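Local structure of putative TetR-family transcriptional regulator (Rhodococcus sp., 2G3B) at residues D131-A136 and L146-T151; R82-E87 and G182-V187. The protein probably acts as a DNA-binding transcriptional repressor of the TetR family, recognising a regulatory DNA region through a helix-turn-helix motif. All coordinates share one frame; numbering follows the deposited sequence.

Contact 1 of 2, residues D131-A136 and L146-T151; sequences DAIVQA and LDPQPT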
loop_
_atom_site.group_PDB
_atom_site.type_symbol
_atom_site.label_atom_id
_atom_site.label_comp_id
_atom_site.label_asym_id
_atom_site.label_seq_id
_atom_site.Cartn_x
_atom_site.Cartn_y
_atom_site.Cartn_z
ATOM N N ASP A 131 6.378 13.930 -15.020
ATOM C CA ASP A 131 6.607 15.159 -15.770
ATOM C C ASP A 131 7.530 16.105 -15.013
ATOM O O ASP A 131 8.385 16.748 -15.605
ATOM C CB ASP A 131 5.288 15.863 -16.068
ATOM C CG ASP A 131 5.480 17.128 -16.894
ATOM O OD1 ASP A 131 6.034 17.061 -18.014
ATOM O OD2 ASP A 131 5.056 18.204 -16.455
ATOM N N ALA A 132 7.320 16.210 -13.700
ATOM C CA ALA A 132 8.192 17.035 -12.871
ATOM C C ALA A 132 9.636 16.630 -13.024
ATOM O O ALA A 132 10.522 17.487 -13.217
ATOM C CB ALA A 132 7.731 16.982 -11.364
ATOM N N ILE A 133 9.886 15.323 -12.944
ATOM C CA ILE A 133 11.270 14.765 -13.074
ATOM C C ILE A 133 11.863 15.040 -14.476
ATOM O O ILE A 133 13.033 15.477 -14.611
ATOM C CB ILE A 133 11.298 13.233 -12.764
ATOM C CG1 ILE A 133 10.945 12.969 -11.290
ATOM C CG2 ILE A 133 12.694 12.615 -13.155
ATOM C CD1 ILE A 133 10.559 11.510 -10.987
ATOM N N VAL A 134 11.086 14.786 -15.539
ATOM C CA VAL A 134 11.588 15.082 -16.920
ATOM C C VAL A 134 11.934 16.562 -17.091
ATOM O O VAL A 134 12.951 16.923 -17.735
ATOM C CB VAL A 134 10.540 14.747 -18.049
ATOM C CG1 VAL A 134 11.175 14.996 -19.428
ATOM C CG2 VAL A 134 10.035 13.291 -17.957
ATOM N N GLN A 135 11.067 17.427 -16.565
ATOM C CA GLN A 135 11.279 18.891 -16.707
ATOM C C GLN A 135 12.598 19.229 -16.014
ATOM O O GLN A 135 13.440 19.953 -16.531
ATOM C CB GLN A 135 10.115 19.702 -16.072
ATOM C CG GLN A 135 8.711 19.632 -16.819
ATOM C CD GLN A 135 8.797 19.782 -18.353
ATOM O OE1 GLN A 135 9.562 20.612 -18.879
ATOM N NE2 GLN A 135 7.977 18.999 -19.077
ATOM N N ALA A 136 12.779 18.656 -14.839
ATOM C CA ALA A 136 13.976 18.920 -14.021
ATOM C C ALA A 136 15.244 18.301 -14.634
ATOM O O ALA A 136 16.347 18.773 -14.416
ATOM C CB ALA A 136 13.756 18.389 -12.584
ATOM N N LEU A 146 18.278 9.034 -13.649
ATOM C CA LEU A 146 16.945 8.512 -13.350
ATOM C C LEU A 146 16.080 8.324 -14.596
ATOM O O LEU A 146 16.055 9.191 -15.471
ATOM C CB LEU A 146 16.251 9.417 -12.347
ATOM C CG LEU A 146 16.957 9.507 -10.990
ATOM C CD1 LEU A 146 16.508 10.760 -10.211
ATOM C CD2 LEU A 146 16.723 8.243 -10.149
ATOM N N ASP A 147 15.435 7.166 -14.697
ATOM C CA ASP A 147 14.377 6.948 -15.667
ATOM C C ASP A 147 13.105 7.508 -14.999
ATOM O O ASP A 147 12.683 7.027 -13.900
ATOM C CB ASP A 147 14.268 5.452 -16.044
ATOM C CG ASP A 147 13.366 5.188 -17.286
ATOM O OD1 ASP A 147 12.802 6.136 -17.901
ATOM O OD2 ASP A 147 13.207 3.993 -17.653
ATOM N N PRO A 148 12.545 8.591 -15.597
ATOM C CA PRO A 148 11.377 9.328 -15.088
ATOM C C PRO A 148 10.200 8.455 -14.695
ATOM O O PRO A 148 9.715 8.579 -13.578
ATOM C CB PRO A 148 10.981 10.226 -16.265
ATOM C CG PRO A 148 12.294 10.498 -16.967
ATOM C CD PRO A 148 13.104 9.224 -16.818
ATOM N N GLN A 149 9.752 7.594 -15.601
ATOM C CA GLN A 149 8.569 6.792 -15.375
ATOM C C GLN A 149 8.746 5.843 -14.174
ATOM O O GLN A 149 7.974 5.899 -13.226
ATOM C CB GLN A 149 8.193 6.041 -16.665
ATOM C CG GLN A 149 7.239 4.884 -16.474
ATOM C CD GLN A 149 5.900 5.400 -16.184
ATOM O OE1 GLN A 149 5.705 6.608 -16.243
ATOM N NE2 GLN A 149 4.952 4.515 -15.847
ATOM N N PRO A 150 9.774 4.976 -14.190
ATOM C CA PRO A 150 10.013 4.125 -13.011
ATOM C C PRO A 150 10.182 4.843 -11.691
ATOM O O PRO A 150 9.699 4.349 -10.669
ATOM C CB PRO A 150 11.307 3.396 -13.387
ATOM C CG PRO A 150 11.186 3.312 -14.856
ATOM C CD PRO A 150 10.706 4.632 -15.272
ATOM N N THR A 151 10.877 5.968 -11.695
ATOM C CA THR A 151 11.070 6.781 -10.497
ATOM C C THR A 151 9.727 7.297 -9.935
ATOM O O THR A 151 9.489 7.273 -8.721
ATOM C CB THR A 151 12.041 7.933 -10.777
ATOM O OG1 THR A 151 13.306 7.390 -11.257
ATOM C CG2 THR A 151 12.352 8.694 -9.495
#
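I133, on helix 115-139, reaches across to the first turn of helix 148-167, where P148 and T151 receive it. Its CB carries two branches that go to different places. CG2, anti to the backbone N (chi1 -66° for CG1), comes up to the P148 backbone, 4.0 Å from P148 CA. The other branch runs through CG1, and its extended chi2 of 164° carries CD1 on to T151, where it lies 3.7 Å from T151 CG2 and also passes near P148 O. The I133 and T151 side chains cross obliquely. One residue on, V134 meets the proline ring at about a right angle: V134 CG2 sits 3.6 Å from P148 CB and almost as near P148 CG. T151 is held by its own helix start, since D147 O accepts both T151 N, at 3.0 Å, and T151 OG1, at 2.7 Å, the hydroxyl approaching from above the carbonyl plane. That bond fixes the threonine rotamer and leaves CG2 facing I133. An alanine here would lack both OG1 and CG2, and would probably leave D147 O with one bond fewer and the tip of I133 without its closest methyl partner. Beside this patch, L146 O accepts a bond from Q137 NE2. Between the segments themselves the contact is apolar, the proline ring set against the branched side chains of I133 and V134, so it rests on shape and van der Waals fit.

Contact 2 of 2, residues R82-E87 and G182-V187; sequences RSLLGE and GAIDVV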
loop_
_atom_site.group_PDB
_atom_site.type_symbol
_atom_site.label_atom_id
_atom_site.label_comp_id
_atom_site.label_asym_id
_atom_site.label_seq_id
_atom_site.Cartn_x
_atom_site.Cartn_y
_atom_site.Cartn_z
ATOM N N ARG A 82 6.567 19.286 -2.213
ATOM C CA ARG A 82 5.190 19.684 -1.874
ATOM C C ARG A 82 4.190 18.602 -2.298
ATOM O O ARG A 82 3.238 18.300 -1.579
ATOM C CB ARG A 82 4.844 21.008 -2.538
ATOM C CG ARG A 82 3.352 21.382 -2.431
ATOM C CD ARG A 82 3.047 22.674 -3.208
ATOM N NE ARG A 82 4.027 23.702 -2.869
ATOM C CZ ARG A 82 4.925 24.185 -3.718
ATOM N NH1 ARG A 82 4.941 23.762 -4.987
ATOM N NH2 ARG A 82 5.791 25.107 -3.297
ATOM N N SER A 83 4.398 18.059 -3.495
ATOM C CA SER A 83 3.536 17.027 -4.009
ATOM C C SER A 83 3.536 15.781 -3.124
ATOM O O SER A 83 2.454 15.342 -2.677
ATOM C CB SER A 83 3.919 16.673 -5.434
ATOM O OG SER A 83 3.265 15.463 -5.763
ATOM N N LEU A 84 4.732 15.242 -2.847
ATOM C CA LEU A 84 4.859 14.003 -2.087
ATOM C C LEU A 84 4.436 14.179 -0.635
ATOM O O LEU A 84 3.694 13.350 -0.119
ATOM C CB LEU A 84 6.232 13.361 -2.224
ATOM C CG LEU A 84 6.525 13.071 -3.723
ATOM C CD1 LEU A 84 7.996 12.869 -3.970
ATOM C CD2 LEU A 84 5.702 11.890 -4.243
ATOM N N LEU A 85 4.797 15.275 -0.010
ATOM C CA LEU A 85 4.412 15.478 1.409
ATOM C C LEU A 85 2.931 15.812 1.569
ATOM O O LEU A 85 2.332 15.499 2.604
ATOM C CB LEU A 85 5.313 16.570 2.102
ATOM C CG LEU A 85 6.534 16.029 2.909
ATOM C CD1 LEU A 85 7.479 15.359 1.936
ATOM C CD2 LEU A 85 7.280 17.162 3.642
ATOM N N GLY A 86 2.354 16.487 0.569
ATOM C CA GLY A 86 0.929 16.853 0.587
ATOM C C GLY A 86 -0.032 15.668 0.762
ATOM O O GLY A 86 -1.179 15.857 1.197
ATOM N N GLU A 87 0.445 14.464 0.441
ATOM C CA GLU A 87 -0.332 13.199 0.536
ATOM C C GLU A 87 -0.562 12.691 1.958
ATOM O O GLU A 87 -1.488 11.883 2.246
ATOM C CB GLU A 87 0.446 12.104 -0.238
ATOM C CG GLU A 87 0.719 12.406 -1.712
ATOM C CD GLU A 87 -0.580 12.437 -2.559
ATOM O OE1 GLU A 87 -1.591 11.846 -2.157
ATOM O OE2 GLU A 87 -0.569 13.055 -3.629
ATOM N N GLY A 182 13.454 12.383 3.151
ATOM C CA GLY A 182 14.806 11.740 3.007
ATOM C C GLY A 182 14.869 11.019 1.657
ATOM O O GLY A 182 15.880 11.100 0.950
ATOM N N ALA A 183 13.785 10.337 1.269
ATOM C CA ALA A 183 13.721 9.716 -0.076
ATOM C C ALA A 183 13.978 10.697 -1.241
ATOM O O ALA A 183 14.817 10.420 -2.132
ATOM C CB ALA A 183 12.414 8.982 -0.260
ATOM N N ILE A 184 13.308 11.843 -1.206
ATOM C CA ILE A 184 13.549 12.947 -2.152
ATOM C C ILE A 184 14.949 13.443 -2.139
ATOM O O ILE A 184 15.520 13.680 -3.233
ATOM C CB ILE A 184 12.660 14.180 -1.844
ATOM C CG1 ILE A 184 11.207 13.826 -2.109
ATOM C CG2 ILE A 184 13.150 15.424 -2.678
ATOM C CD1 ILE A 184 10.149 14.700 -1.345
ATOM N N ASP A 185 15.518 13.626 -0.941
ATOM C CA ASP A 185 16.934 14.007 -0.839
ATOM C C ASP A 185 17.789 12.989 -1.598
ATOM O O ASP A 185 18.641 13.363 -2.392
ATOM C CB ASP A 185 17.393 14.068 0.621
ATOM C CG ASP A 185 18.753 14.765 0.790
ATOM O OD1 ASP A 185 18.876 15.933 0.380
ATOM O OD2 ASP A 185 19.716 14.126 1.315
ATOM N N VAL A 186 17.556 11.702 -1.356
ATOM C CA VAL A 186 18.422 10.657 -1.935
ATOM C C VAL A 186 18.286 10.665 -3.457
ATOM O O VAL A 186 19.289 10.640 -4.185
ATOM C CB VAL A 186 18.182 9.260 -1.282
ATOM C CG1 VAL A 186 18.987 8.170 -1.988
ATOM C CG2 VAL A 186 18.606 9.306 0.170
ATOM N N VAL A 187 17.052 10.768 -3.933
ATOM C CA VAL A 187 16.768 11.013 -5.350
ATOM C C VAL A 187 17.321 12.350 -5.909
ATOM O O VAL A 187 17.683 12.443 -7.091
ATOM C CB VAL A 187 15.229 10.847 -5.623
ATOM C CG1 VAL A 187 14.801 11.459 -6.974
ATOM C CG2 VAL A 187 14.853 9.378 -5.515
#
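L84 and I184 meet side chain to side chain between helix 76-86 and helix 173-188, the last modelled helix of the chain. L84 CD1 is the atom that touches: it lies 3.8 Å from I184 CG1 and 3.9 Å from I184 CD1, so one methyl rests against the outer length of the isoleucine. L85 adds a looser touch, its CD1 4.3 Å from I184 CD1, and the isoleucine tip thus has a leucine methyl from each of two successive residues. The backbones stay well apart, with 8.8 Å between L84 CA and I184 CA, and the side chains bridge that gap. I184 does so with CG1 beside its backbone N (chi1 -67°) and an extended chi2 of 157°, which carries CD1 out toward helix 76-86. L84 is likewise extended, and the two cross at a slant.

Around this pair, M155 and V159 of helix 148-167 and I129 of helix 115-139 also pack on L84, while L85 lies on R177, L180 and L181 of the same final helix. Charged groups stand farther out: D185 forms a salt bridge with R77, tying helix 173-188 to helix 76-86 a second time, and E87 forms one with R66. Elsewhere on the last helix, V186 packs against V186 of the second subunit. The leucine-isoleucine contact is buried and wholly apolar, so it joins helix 76-86 to helix 173-188 through dispersion and the exclusion of water, with the charged groups placed outside it.

How the contacts relate
Contact 1 joins helices 115-139 and 148-167, neighbours in sequence, whereas contact 2 brings together helices 76-86 and 173-188, and contact 1 is nested within the loop closed by contact 2. Both lie in the C-terminal domain on the same side of the chain's centre, about 14 Å apart between centres, and they touch where L146 CD1 packs 3.7 Å from V187 CG1. Contact 2 is buried and made of aliphatic chains; contact 1 is partly buried, with V134 exposed, and sets I133 and V134 against P148 and the T151 methyl. The two helices of contact 1 also flank contact 2, packing round its leucine.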